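Local coordinates for protein HTPA Reductase (Selaginella moellendorffii, PDB 5U5N) that binds NAD and probably catalyses the NAD(P)H-dependent reduction of 4-hydroxy-tetrahydrodipicolinate in the diaminopimelate route to lysine, at residues Ala5-Asp11 and Asn74-Tyr80; Leu98-Gly103 and Thr121-Ala126. All blocks are in the same frame, centred on the assembly; numbering follows the deposited sequence.

How the interactions relate
Followed from the N terminus, the chain shows how a Rossmann-type sheet is assembled by contacts in series. Interaction 1 brings residues 74-80 back beside 5-11, closing an excursion of 62 residues that holds helices 15-27 and 61-71 and a small three-stranded mixed sheet. Helix 86-95 then leads to 98-103, and interaction 2 closes a much shorter loop around helix 109-119. The two loops neither nest nor cross. They join where strands 76-79 and 100-102 lie side by side, bonded through the backbones of Val-77, Asp-79 and Val-101, so four parallel strands run in the order 7-10, 76-79, 100-102, 123-125, and both contacts reach the same NAD.

Interaction 1: residues Ala5-Asp11 and Asn74-Tyr80; sequences APVMVND and NVIVVDY. With NAD (nicotinamide-adenine-dinucleotide), chain C.
Asn-10 and Val-77 meet because their first torsions send them together: CG of Asn-10 lies beside its backbone N (chi1 -54°), while Val-77 holds CG1 opposite its N (chi1 175°). The two side chains cross obliquely, with Asn-10 ND2 3.6 Å from Val-77 CG1; Asn-10 OD1 accepts from Leu-36 N, and ND2 bonds weakly with Tyr-93 OH. Further back, Val-75 CG2 lies 3.9 Å from Met-8 CB. The strands are parallel, and their carbonyls and amides alternate through bonds such as Val-78 N to Met-8 O, 2.8 Å. At the start of the pair, Pro-6 spreads its ring beside the neighbouring backbone, CG 3.9 Å from Val-75 CA, and its O accepts from Ile-76 N. With an alanine in place of this proline, Val-75 would probably lose this cover and the chain entering the strand would be freer to turn. At the other end, after a cis peptide, Asp-11 N reaches Tyr-80 O from above the carbonyl plane (3.3 Å). Asp-11 OD2 takes a bond from NAD O3B at 2.9 Å and a weak one from O2B, fixing the adenosine ribose in this dinucleotide-binding domain; Thr-13 and Thr-37 also bond the carboxylate. Helix 61-71 covers Met-8 and Val-75, helix 241-259 packs against Val-7, Ile-76 and Val-78, and helix 15-27 against Val-9, Val-78 and Tyr-80, while strand 100-102 bonds the other edge of strand 76-79.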
ATOM      1  N   ALA A   5       0.436  -6.403 -31.376  1.00 32.11           N
ATOM      2  CA  ALA A   5       0.140  -7.664 -32.063  1.00 31.81           C
ATOM      3  C   ALA A   5      -1.357  -7.999 -32.030  1.00 30.41           C
ATOM      4  O   ALA A   5      -2.047  -7.689 -31.057  1.00 29.71           O
ATOM      5  CB  ALA A   5       0.935  -8.778 -31.397  1.00 32.15           C
ATOM      6  N   PRO A   6      -1.868  -8.654 -33.074  1.00 30.65           N
ATOM      7  CA  PRO A   6      -3.228  -9.188 -32.987  1.00 29.55           C
ATOM      8  C   PRO A   6      -3.313 -10.361 -32.001  1.00 28.28           C
ATOM      9  O   PRO A   6      -2.321 -10.999 -31.730  1.00 28.19           O
ATOM     10  CB  PRO A   6      -3.495  -9.651 -34.420  1.00 31.12           C
ATOM     11  CG  PRO A   6      -2.168 -10.069 -34.921  1.00 32.33           C
ATOM     12  CD  PRO A   6      -1.198  -9.094 -34.313  1.00 32.40           C
ATOM     13  N   VAL A   7      -4.484 -10.599 -31.433  1.00 27.58           N
ATOM     14  CA  VAL A   7      -4.628 -11.639 -30.427  1.00 27.21           C
ATOM     15  C   VAL A   7      -5.639 -12.719 -30.849  1.00 26.92           C
ATOM     16  O   VAL A   7      -6.696 -12.409 -31.388  1.00 26.32           O
ATOM     17  CB  VAL A   7      -5.020 -11.119 -29.020  1.00 26.92           C
ATOM     18  CG1 VAL A   7      -3.908 -10.278 -28.478  1.00 27.91           C
ATOM     19  CG2 VAL A   7      -6.310 -10.323 -29.000  1.00 26.97           C
ATOM     20  N   MET A   8      -5.302 -13.974 -30.529  1.00 27.11           N
ATOM     21  CA  MET A   8      -6.205 -15.101 -30.706  1.00 27.15           C
ATOM     22  C   MET A   8      -6.566 -15.522 -29.316  1.00 26.48           C
ATOM     23  O   MET A   8      -5.693 -15.896 -28.532  1.00 26.74           O
ATOM     24  CB  MET A   8      -5.507 -16.231 -31.470  1.00 28.43           C
ATOM     25  CG  MET A   8      -6.334 -17.506 -31.685  1.00 29.13           C
ATOM     26  SD  MET A   8      -5.277 -18.798 -32.367  1.00 31.59           S
ATOM     27  CE  MET A   8      -6.486 -20.002 -32.970  1.00 32.45           C
ATOM     28  N   VAL A   9      -7.853 -15.471 -29.001  1.00 26.44           N
ATOM     29  CA  VAL A   9      -8.341 -15.895 -27.687  1.00 26.69           C
ATOM     30  C   VAL A   9      -8.930 -17.287 -27.778  1.00 27.39           C
ATOM     31  O   VAL A   9      -9.951 -17.464 -28.422  1.00 27.74           O
ATOM     32  CB  VAL A   9      -9.405 -14.911 -27.135  1.00 26.72           C
ATOM     33  CG1 VAL A   9      -9.883 -15.345 -25.779  1.00 26.92           C
ATOM     34  CG2 VAL A   9      -8.856 -13.492 -27.116  1.00 26.37           C
ATOM     35  N   ASN A  10      -8.258 -18.254 -27.127  1.00 28.41           N
ATOM     36  CA  ASN A  10      -8.728 -19.623 -26.932  1.00 30.01           C
ATOM     37  C   ASN A  10      -9.115 -19.768 -25.476  1.00 31.00           C
ATOM     38  O   ASN A  10      -8.232 -19.711 -24.617  1.00 32.18           O
ATOM     39  CB  ASN A  10      -7.613 -20.603 -27.300  1.00 31.19           C
ATOM     40  CG  ASN A  10      -7.085 -20.351 -28.698  1.00 31.34           C
ATOM     41  OD1 ASN A  10      -7.829 -19.915 -29.566  1.00 30.92           O
ATOM     42  ND2 ASN A  10      -5.837 -20.647 -28.937  1.00 32.82           N
ATOM     43  N   ASP A  11     -10.392 -19.914 -25.121  1.00 31.33           N
ATOM     44  CA  ASP A  11     -11.555 -20.195 -25.950  1.00 31.10           C
ATOM     45  C   ASP A  11     -12.464 -18.992 -25.835  1.00 30.05           C
ATOM     46  O   ASP A  11     -12.904 -18.683 -24.745  1.00 30.11           O
ATOM     47  CB  ASP A  11     -12.231 -21.442 -25.336  1.00 33.28           C
ATOM     48  CG  ASP A  11     -13.531 -21.862 -26.021  1.00 34.85           C
ATOM     49  OD1 ASP A  11     -14.003 -21.236 -26.999  1.00 35.78           O
ATOM     50  OD2 ASP A  11     -14.113 -22.875 -25.553  1.00 36.92           O
ATOM     51  N   ASN A  74       2.178 -12.024 -36.476  1.00 41.47           N
ATOM     52  CA  ASN A  74       2.570 -11.490 -35.177  1.00 40.95           C
ATOM     53  C   ASN A  74       1.613 -11.835 -34.060  1.00 38.43           C
ATOM     54  O   ASN A  74       1.701 -11.235 -32.975  1.00 38.71           O
ATOM     55  CB  ASN A  74       2.720  -9.976 -35.274  1.00 42.54           C
ATOM     56  CG  ASN A  74       3.668  -9.576 -36.360  1.00 45.43           C
ATOM     57  OD1 ASN A  74       4.735 -10.187 -36.538  1.00 46.78           O
ATOM     58  ND2 ASN A  74       3.274  -8.562 -37.132  1.00 47.16           N
ATOM     59  N   VAL A  75       0.716 -12.791 -34.298  1.00 31.59           N
ATOM     60  CA  VAL A  75      -0.298 -13.152 -33.336  1.00 30.27           C
ATOM     61  C   VAL A  75       0.302 -13.542 -31.982  1.00 29.31           C
ATOM     62  O   VAL A  75       1.369 -14.156 -31.923  1.00 30.02           O
ATOM     63  CB  VAL A  75      -1.192 -14.304 -33.840  1.00 31.13           C
ATOM     64  CG1 VAL A  75      -0.398 -15.586 -33.968  1.00 32.37           C
ATOM     65  CG2 VAL A  75      -2.396 -14.486 -32.925  1.00 30.16           C
ATOM     66  N   ILE A  76      -0.402 -13.147 -30.924  1.00 27.85           N
ATOM     67  CA  ILE A  76      -0.155 -13.608 -29.579  1.00 27.35           C
ATOM     68  C   ILE A  76      -1.393 -14.343 -29.180  1.00 27.11           C
ATOM     69  O   ILE A  76      -2.483 -13.833 -29.365  1.00 26.46           O
ATOM     70  CB  ILE A  76       0.052 -12.398 -28.613  1.00 26.49           C
ATOM     71  CG1 ILE A  76       1.394 -11.751 -28.907  1.00 26.72           C
ATOM     72  CG2 ILE A  76      -0.043 -12.854 -27.155  1.00 26.28           C
ATOM     73  CD1 ILE A  76       1.644 -10.440 -28.205  1.00 26.49           C
ATOM     74  N   VAL A  77      -1.225 -15.505 -28.597  1.00 27.84           N
ATOM     75  CA  VAL A  77      -2.344 -16.311 -28.135  1.00 28.26           C
ATOM     76  C   VAL A  77      -2.644 -15.995 -26.668  1.00 27.72           C
ATOM     77  O   VAL A  77      -1.738 -15.885 -25.866  1.00 27.67           O
ATOM     78  CB  VAL A  77      -2.050 -17.803 -28.286  1.00 29.89           C
ATOM     79  CG1 VAL A  77      -3.173 -18.637 -27.693  1.00 30.44           C
ATOM     80  CG2 VAL A  77      -1.824 -18.166 -29.754  1.00 30.94           C
ATOM     81  N   VAL A  78      -3.926 -15.844 -26.353  1.00 27.32           N
ATOM     82  CA  VAL A  78      -4.412 -15.760 -25.000  1.00 27.31           C
ATOM     83  C   VAL A  78      -5.186 -17.029 -24.684  1.00 28.35           C
ATOM     84  O   VAL A  78      -6.184 -17.321 -25.384  1.00 28.54           O
ATOM     85  CB  VAL A  78      -5.353 -14.571 -24.873  1.00 26.92           C
ATOM     86  CG1 VAL A  78      -5.990 -14.551 -23.504  1.00 27.33           C
ATOM     87  CG2 VAL A  78      -4.572 -13.269 -25.102  1.00 26.51           C
ATOM     88  N   ASP A  79      -4.716 -17.791 -23.682  1.00 29.03           N
ATOM     89  CA  ASP A  79      -5.298 -19.054 -23.275  1.00 30.17           C
ATOM     90  C   ASP A  79      -6.059 -18.937 -21.952  1.00 30.41           C
ATOM     91  O   ASP A  79      -5.446 -18.758 -20.900  1.00 30.77           O
ATOM     92  CB  ASP A  79      -4.206 -20.118 -23.171  1.00 31.77           C
ATOM     93  CG  ASP A  79      -4.753 -21.528 -23.078  1.00 33.61           C
ATOM     94  OD1 ASP A  79      -5.291 -21.869 -22.021  1.00 34.44           O
ATOM     95  OD2 ASP A  79      -4.651 -22.323 -24.080  1.00 34.73           O
ATOM     96  N   TYR A  80      -7.395 -18.996 -22.046  1.00 30.15           N
ATOM     97  CA  TYR A  80      -8.297 -19.257 -20.939  1.00 30.89           C
ATOM     98  C   TYR A  80      -9.172 -20.457 -21.311  1.00 31.80           C
ATOM     99  O   TYR A  80     -10.280 -20.310 -21.871  1.00 31.19           O
ATOM    100  CB  TYR A  80      -9.191 -18.064 -20.634  1.00 30.19           C
ATOM    101  CG  TYR A  80      -8.502 -16.965 -19.884  1.00 30.17           C
ATOM    102  CD1 TYR A  80      -8.453 -16.971 -18.488  1.00 31.55           C
ATOM    103  CD2 TYR A  80      -7.925 -15.891 -20.560  1.00 29.23           C
ATOM    104  CE1 TYR A  80      -7.844 -15.936 -17.766  1.00 31.87           C
ATOM    105  CE2 TYR A  80      -7.307 -14.846 -19.853  1.00 29.55           C
ATOM    106  CZ  TYR A  80      -7.267 -14.874 -18.457  1.00 30.84           C
ATOM    107  OH  TYR A  80      -6.640 -13.832 -17.775  1.00 31.73           O
TER
HETATM  108  PA  NAD C 301     -15.247 -21.994 -18.856  1.00 44.60           P
HETATM  109  O1A NAD C 301     -15.568 -23.400 -18.380  1.00 44.77           O
HETATM  110  O2A NAD C 301     -16.317 -20.924 -18.941  1.00 40.86           O
HETATM  111  O5B NAD C 301     -14.555 -22.045 -20.290  1.00 41.02           O
HETATM  112  C5B NAD C 301     -13.358 -22.757 -20.541  1.00 41.15           C
HETATM  113  C4B NAD C 301     -13.416 -23.158 -22.010  1.00 41.15           C
HETATM  114  O4B NAD C 301     -12.210 -23.798 -22.425  1.00 42.11           O
HETATM  115  C3B NAD C 301     -14.567 -24.114 -22.326  1.00 40.79           C
HETATM  116  O3B NAD C 301     -15.569 -23.413 -23.085  1.00 40.57           O
HETATM  117  C2B NAD C 301     -13.909 -25.297 -23.054  1.00 42.59           C
HETATM  118  O2B NAD C 301     -14.729 -25.806 -24.131  1.00 41.54           O
HETATM  119  C1B NAD C 301     -12.543 -24.718 -23.471  1.00 41.91           C
HETATM  120  N9A NAD C 301     -11.411 -25.659 -23.690  1.00 41.78           N
HETATM  121  C8A NAD C 301     -11.127 -26.778 -22.992  1.00 40.14           C
HETATM  122  N7A NAD C 301     -10.013 -27.374 -23.477  1.00 40.53           N
HETATM  123  C5A NAD C 301      -9.555 -26.627 -24.498  1.00 40.96           C
HETATM  124  C6A NAD C 301      -8.429 -26.700 -25.454  1.00 42.27           C
HETATM  125  N6A NAD C 301      -7.537 -27.712 -25.398  1.00 44.12           N
HETATM  126  N1A NAD C 301      -8.300 -25.723 -26.379  1.00 42.63           N
HETATM  127  C2A NAD C 301      -9.181 -24.703 -26.463  1.00 43.29           C
HETATM  128  N3A NAD C 301     -10.241 -24.583 -25.627  1.00 43.22           N
HETATM  129  C4A NAD C 301     -10.475 -25.494 -24.638  1.00 40.80           C
HETATM  130  O3  NAD C 301     -13.999 -21.490 -17.961  1.00 47.65           O
HETATM  131  PN  NAD C 301     -13.766 -19.946 -17.519  1.00 43.41           P
HETATM  132  O1N NAD C 301     -14.879 -19.630 -16.547  1.00 40.05           O
HETATM  133  O2N NAD C 301     -13.575 -19.090 -18.756  1.00 44.19           O
HETATM  134  O5D NAD C 301     -12.321 -20.097 -16.815  1.00 44.61           O
HETATM  135  C5D NAD C 301     -11.220 -20.573 -17.582  1.00 45.44           C
HETATM  136  C4D NAD C 301      -9.951 -20.745 -16.758  1.00 47.89           C
HETATM  137  O4D NAD C 301      -9.429 -19.454 -16.425  1.00 49.38           O
HETATM  138  C3D NAD C 301     -10.157 -21.500 -15.437  1.00 49.06           C
HETATM  139  O3D NAD C 301      -9.079 -22.420 -15.186  1.00 47.66           O
HETATM  140  C2D NAD C 301     -10.168 -20.401 -14.392  1.00 49.16           C
HETATM  141  O2D NAD C 301      -9.664 -20.813 -13.121  1.00 49.61           O
HETATM  142  C1D NAD C 301      -9.224 -19.378 -15.007  1.00 50.51           C
HETATM  143  N1N NAD C 301      -9.348 -17.998 -14.493  1.00 51.16           N
HETATM  144  C2N NAD C 301      -8.192 -17.356 -14.242  1.00 51.56           C
HETATM  145  C3N NAD C 301      -8.159 -16.048 -13.767  1.00 53.06           C
HETATM  146  C7N NAD C 301      -6.834 -15.365 -13.480  1.00 55.99           C
HETATM  147  O7N NAD C 301      -6.809 -14.473 -12.647  1.00 55.17           O
HETATM  148  N7N NAD C 301      -5.698 -15.720 -14.102  1.00 53.89           N
HETATM  149  C4N NAD C 301      -9.378 -15.405 -13.549  1.00 51.30           C
HETATM  150  C5N NAD C 301     -10.573 -16.072 -13.809  1.00 51.09           C
HETATM  151  C6N NAD C 301     -10.535 -17.382 -14.286  1.00 49.72           C

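Interaction 2: residues Leu98-Gly103 and Thr121-Ala126; sequences LPFVMG and TYSIIA. With NAD (nicotinamide-adenine-dinucleotide), chain C.
Phe-100 and Ser-123 give the central fit of a beta-alpha-beta crossover in the Rossmann-type domain, in which strand 100-102 is connected through helix 109-119 to its parallel neighbour 123-125. Phe-100 carries CG between its backbone N and carbonyl carbon (chi1 67°), a position that swings the ring over toward the second strand. There the small Ser-123 lets the ring come close, and its CB sits over the middle of one face, 4.0 Å from the ring centroid, as a CH-pi contact. The serine hydroxyl is turned back to its own segment, where OG donates to Thr-121 O.

Ile-125 supplies the next bump. Its CG1 rests over the seam where Phe-100 CE2 and Met-102 CB meet, 4.1 Å from each; isoleucine and phenylalanine cross at a slant. Helix 109-119 covers this face, with Leu-112, Leu-113 and Ala-116 against Ile-125, and Ala-116 against Ser-123 as well. On the opposite face of the sheet, Val-101 CG2 lies 4.2 Å from Ile-124 CD1, and Ala-250 and Leu-254 of helix 241-259 back Ile-124.

At the entrance to the pair, Thr-121 pushes its methyl CG2 up to Leu-98 O at 3.3 Å, while the CB atoms of Pro-99 and Tyr-122 lie alongside each other. Backbone bonds hold the matching of bump and hollow in step: Met-102 N meets Ile-124 O at 2.9 Å, but the last bond, from Ala-126 N to Met-102 O, is weak. Beyond it the strand ends form part of the nicotinamide pocket, where the carboxamide N7N of NAD donates to Gly-103 O over 3.0 Å, almost straight at 170°.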
ATOM      1  N   LEU A  98       4.466 -20.017 -30.959  1.00 37.74           N
ATOM      2  CA  LEU A  98       3.426 -19.013 -30.797  1.00 35.34           C
ATOM      3  C   LEU A  98       3.600 -18.340 -29.413  1.00 33.69           C
ATOM      4  O   LEU A  98       3.522 -19.021 -28.372  1.00 34.05           O
ATOM      5  CB  LEU A  98       2.035 -19.618 -30.873  1.00 35.52           C
ATOM      6  CG  LEU A  98       1.510 -20.003 -32.261  1.00 36.96           C
ATOM      7  CD1 LEU A  98       0.212 -20.791 -32.081  1.00 37.29           C
ATOM      8  CD2 LEU A  98       1.308 -18.770 -33.159  1.00 35.97           C
ATOM      9  N   PRO A  99       3.816 -17.009 -29.391  1.00 31.96           N
ATOM     10  CA  PRO A  99       3.851 -16.360 -28.066  1.00 30.77           C
ATOM     11  C   PRO A  99       2.498 -16.419 -27.389  1.00 29.68           C
ATOM     12  O   PRO A  99       1.495 -16.310 -28.063  1.00 28.94           O
ATOM     13  CB  PRO A  99       4.254 -14.905 -28.376  1.00 29.73           C
ATOM     14  CG  PRO A  99       4.033 -14.721 -29.828  1.00 29.98           C
ATOM     15  CD  PRO A  99       4.106 -16.072 -30.481  1.00 31.61           C
ATOM     16  N   PHE A 100       2.469 -16.617 -26.072  1.00 29.60           N
ATOM     17  CA  PHE A 100       1.199 -16.751 -25.382  1.00 28.94           C
ATOM     18  C   PHE A 100       1.109 -16.120 -23.994  1.00 28.76           C
ATOM     19  O   PHE A 100       2.086 -16.035 -23.265  1.00 29.46           O
ATOM     20  CB  PHE A 100       0.751 -18.230 -25.316  1.00 30.12           C
ATOM     21  CG  PHE A 100       1.606 -19.111 -24.462  1.00 31.61           C
ATOM     22  CD1 PHE A 100       2.767 -19.651 -24.953  1.00 32.95           C
ATOM     23  CD2 PHE A 100       1.225 -19.413 -23.155  1.00 32.14           C
ATOM     24  CE1 PHE A 100       3.555 -20.462 -24.166  1.00 34.90           C
ATOM     25  CE2 PHE A 100       2.012 -20.204 -22.343  1.00 34.03           C
ATOM     26  CZ  PHE A 100       3.179 -20.737 -22.855  1.00 35.53           C
ATOM     27  N   VAL A 101      -0.117 -15.741 -23.655  1.00 28.04           N
ATOM     28  CA  VAL A 101      -0.504 -15.334 -22.339  1.00 28.25           C
ATOM     29  C   VAL A 101      -1.437 -16.401 -21.777  1.00 28.93           C
ATOM     30  O   VAL A 101      -2.559 -16.545 -22.258  1.00 28.25           O
ATOM     31  CB  VAL A 101      -1.220 -13.977 -22.403  1.00 27.33           C
ATOM     32  CG1 VAL A 101      -1.690 -13.559 -21.008  1.00 28.04           C
ATOM     33  CG2 VAL A 101      -0.287 -12.936 -23.011  1.00 26.87           C
ATOM     34  N   MET A 102      -0.967 -17.109 -20.744  1.00 41.94           N
ATOM     35  CA  MET A 102      -1.691 -18.205 -20.101  1.00 43.56           C
ATOM     36  C   MET A 102      -2.329 -17.721 -18.811  1.00 44.11           C
ATOM     37  O   MET A 102      -1.627 -17.496 -17.829  1.00 44.75           O
ATOM     38  CB  MET A 102      -0.695 -19.367 -19.831  1.00 45.40           C
ATOM     39  CG  MET A 102      -1.216 -20.573 -19.052  1.00 47.72           C
ATOM     40  SD  MET A 102      -2.411 -21.512 -20.037  1.00 48.82           S
ATOM     41  CE  MET A 102      -1.311 -22.330 -21.198  1.00 49.41           C
ATOM     42  N   GLY A 103      -3.642 -17.526 -18.840  1.00 44.30           N
ATOM     43  CA  GLY A 103      -4.414 -17.137 -17.669  1.00 45.84           C
ATOM     44  C   GLY A 103      -5.120 -18.312 -16.981  1.00 48.13           C
ATOM     45  O   GLY A 103      -5.676 -18.163 -15.907  1.00 50.05           O
ATOM     46  N   THR A 121      10.148 -19.314 -25.657  1.00 58.85           N
ATOM     47  CA  THR A 121       8.959 -18.696 -26.227  1.00 54.90           C
ATOM     48  C   THR A 121       8.567 -17.476 -25.396  1.00 51.60           C
ATOM     49  O   THR A 121       8.432 -17.585 -24.166  1.00 51.26           O
ATOM     50  CB  THR A 121       7.756 -19.679 -26.174  1.00 54.11           C
ATOM     51  OG1 THR A 121       8.147 -20.939 -26.711  1.00 57.62           O
ATOM     52  CG2 THR A 121       6.546 -19.157 -26.961  1.00 51.27           C
ATOM     53  N   TYR A 122       8.319 -16.346 -26.073  1.00 49.25           N
ATOM     54  CA  TYR A 122       7.771 -15.175 -25.400  1.00 46.38           C
ATOM     55  C   TYR A 122       6.435 -15.520 -24.748  1.00 44.29           C
ATOM     56  O   TYR A 122       5.487 -15.875 -25.440  1.00 43.12           O
ATOM     57  CB  TYR A 122       7.624 -13.985 -26.359  1.00 44.87           C
ATOM     58  CG  TYR A 122       8.958 -13.400 -26.752  1.00 46.92           C
ATOM     59  CD1 TYR A 122       9.656 -12.550 -25.892  1.00 47.52           C
ATOM     60  CD2 TYR A 122       9.550 -13.717 -27.968  1.00 48.81           C
ATOM     61  CE1 TYR A 122      10.886 -12.014 -26.253  1.00 49.82           C
ATOM     62  CE2 TYR A 122      10.770 -13.177 -28.331  1.00 51.19           C
ATOM     63  CZ  TYR A 122      11.430 -12.340 -27.463  1.00 51.67           C
ATOM     64  OH  TYR A 122      12.647 -11.834 -27.815  1.00 54.58           O
ATOM     65  N   SER A 123       6.372 -15.408 -23.420  1.00 44.15           N
ATOM     66  CA  SER A 123       5.159 -15.734 -22.680  1.00 42.96           C
ATOM     67  C   SER A 123       4.942 -14.930 -21.405  1.00 42.60           C
ATOM     68  O   SER A 123       5.866 -14.397 -20.822  1.00 43.64           O
ATOM     69  CB  SER A 123       5.122 -17.248 -22.332  1.00 44.65           C
ATOM     70  OG  SER A 123       6.393 -17.722 -21.966  1.00 47.17           O
ATOM     71  N   ILE A 124       3.686 -14.875 -20.997  1.00 41.65           N
ATOM     72  CA  ILE A 124       3.300 -14.417 -19.685  1.00 42.23           C
ATOM     73  C   ILE A 124       2.471 -15.546 -19.113  1.00 43.17           C
ATOM     74  O   ILE A 124       1.423 -15.903 -19.648  1.00 42.28           O
ATOM     75  CB  ILE A 124       2.485 -13.107 -19.749  1.00 40.81           C
ATOM     76  CG1 ILE A 124       3.385 -11.945 -20.174  1.00 40.57           C
ATOM     77  CG2 ILE A 124       1.873 -12.799 -18.388  1.00 41.88           C
ATOM     78  CD1 ILE A 124       2.611 -10.815 -20.800  1.00 39.10           C
ATOM     79  N   ILE A 125       2.945 -16.108 -18.015  1.00 45.50           N
ATOM     80  CA  ILE A 125       2.222 -17.128 -17.297  1.00 47.02           C
ATOM     81  C   ILE A 125       1.896 -16.515 -15.954  1.00 48.47           C
ATOM     82  O   ILE A 125       2.787 -16.276 -15.123  1.00 50.08           O
ATOM     83  CB  ILE A 125       3.064 -18.423 -17.161  1.00 49.13           C
ATOM     84  CG1 ILE A 125       3.224 -19.038 -18.564  1.00 48.59           C
ATOM     85  CG2 ILE A 125       2.396 -19.414 -16.212  1.00 50.76           C
ATOM     86  CD1 ILE A 125       4.288 -20.097 -18.683  1.00 51.06           C
ATOM     87  N   ALA A 126       0.620 -16.227 -15.754  1.00 48.47           N
ATOM     88  CA  ALA A 126       0.206 -15.608 -14.514  1.00 50.49           C
ATOM     89  C   ALA A 126      -1.165 -16.133 -14.113  1.00 51.63           C
ATOM     90  O   ALA A 126      -2.172 -15.874 -14.819  1.00 50.53           O
ATOM     91  CB  ALA A 126       0.180 -14.100 -14.684  1.00 49.84           C
TER
HETATM   92  PA  NAD C 301     -15.247 -21.994 -18.856  1.00 44.60           P
HETATM   93  O1A NAD C 301     -15.568 -23.400 -18.380  1.00 44.77           O
HETATM   94  O2A NAD C 301     -16.317 -20.924 -18.941  1.00 40.86           O
HETATM   95  O5B NAD C 301     -14.555 -22.045 -20.290  1.00 41.02           O
HETATM   96  C5B NAD C 301     -13.358 -22.757 -20.541  1.00 41.15           C
HETATM   97  C4B NAD C 301     -13.416 -23.158 -22.010  1.00 41.15           C
HETATM   98  O4B NAD C 301     -12.210 -23.798 -22.425  1.00 42.11           O
HETATM   99  C3B NAD C 301     -14.567 -24.114 -22.326  1.00 40.79           C
HETATM  100  O3B NAD C 301     -15.569 -23.413 -23.085  1.00 40.57           O
HETATM  101  C2B NAD C 301     -13.909 -25.297 -23.054  1.00 42.59           C
HETATM  102  O2B NAD C 301     -14.729 -25.806 -24.131  1.00 41.54           O
HETATM  103  C1B NAD C 301     -12.543 -24.718 -23.471  1.00 41.91           C
HETATM  104  N9A NAD C 301     -11.411 -25.659 -23.690  1.00 41.78           N
HETATM  105  C8A NAD C 301     -11.127 -26.778 -22.992  1.00 40.14           C
HETATM  106  N7A NAD C 301     -10.013 -27.374 -23.477  1.00 40.53           N
HETATM  107  C5A NAD C 301      -9.555 -26.627 -24.498  1.00 40.96           C
HETATM  108  C6A NAD C 301      -8.429 -26.700 -25.454  1.00 42.27           C
HETATM  109  N6A NAD C 301      -7.537 -27.712 -25.398  1.00 44.12           N
HETATM  110  N1A NAD C 301      -8.300 -25.723 -26.379  1.00 42.63           N
HETATM  111  C2A NAD C 301      -9.181 -24.703 -26.463  1.00 43.29           C
HETATM  112  N3A NAD C 301     -10.241 -24.583 -25.627  1.00 43.22           N
HETATM  113  C4A NAD C 301     -10.475 -25.494 -24.638  1.00 40.80           C
HETATM  114  O3  NAD C 301     -13.999 -21.490 -17.961  1.00 47.65           O
HETATM  115  PN  NAD C 301     -13.766 -19.946 -17.519  1.00 43.41           P
HETATM  116  O1N NAD C 301     -14.879 -19.630 -16.547  1.00 40.05           O
HETATM  117  O2N NAD C 301     -13.575 -19.090 -18.756  1.00 44.19           O
HETATM  118  O5D NAD C 301     -12.321 -20.097 -16.815  1.00 44.61           O
HETATM  119  C5D NAD C 301     -11.220 -20.573 -17.582  1.00 45.44           C
HETATM  120  C4D NAD C 301      -9.951 -20.745 -16.758  1.00 47.89           C
HETATM  121  O4D NAD C 301      -9.429 -19.454 -16.425  1.00 49.38           O
HETATM  122  C3D NAD C 301     -10.157 -21.500 -15.437  1.00 49.06           C
HETATM  123  O3D NAD C 301      -9.079 -22.420 -15.186  1.00 47.66           O
HETATM  124  C2D NAD C 301     -10.168 -20.401 -14.392  1.00 49.16           C
HETATM  125  O2D NAD C 301      -9.664 -20.813 -13.121  1.00 49.61           O
HETATM  126  C1D NAD C 301      -9.224 -19.378 -15.007  1.00 50.51           C
HETATM  127  N1N NAD C 301      -9.348 -17.998 -14.493  1.00 51.16           N
HETATM  128  C2N NAD C 301      -8.192 -17.356 -14.242  1.00 51.56           C
HETATM  129  C3N NAD C 301      -8.159 -16.048 -13.767  1.00 53.06           C
HETATM  130  C7N NAD C 301      -6.834 -15.365 -13.480  1.00 55.99           C
HETATM  131  O7N NAD C 301      -6.809 -14.473 -12.647  1.00 55.17           O
HETATM  132  N7N NAD C 301      -5.698 -15.720 -14.102  1.00 53.89           N
HETATM  133  C4N NAD C 301      -9.378 -15.405 -13.549  1.00 51.30           C
HETATM  134  C5N NAD C 301     -10.573 -16.072 -13.809  1.00 51.09           C
HETATM  135  C6N NAD C 301     -10.535 -17.382 -14.286  1.00 49.72           C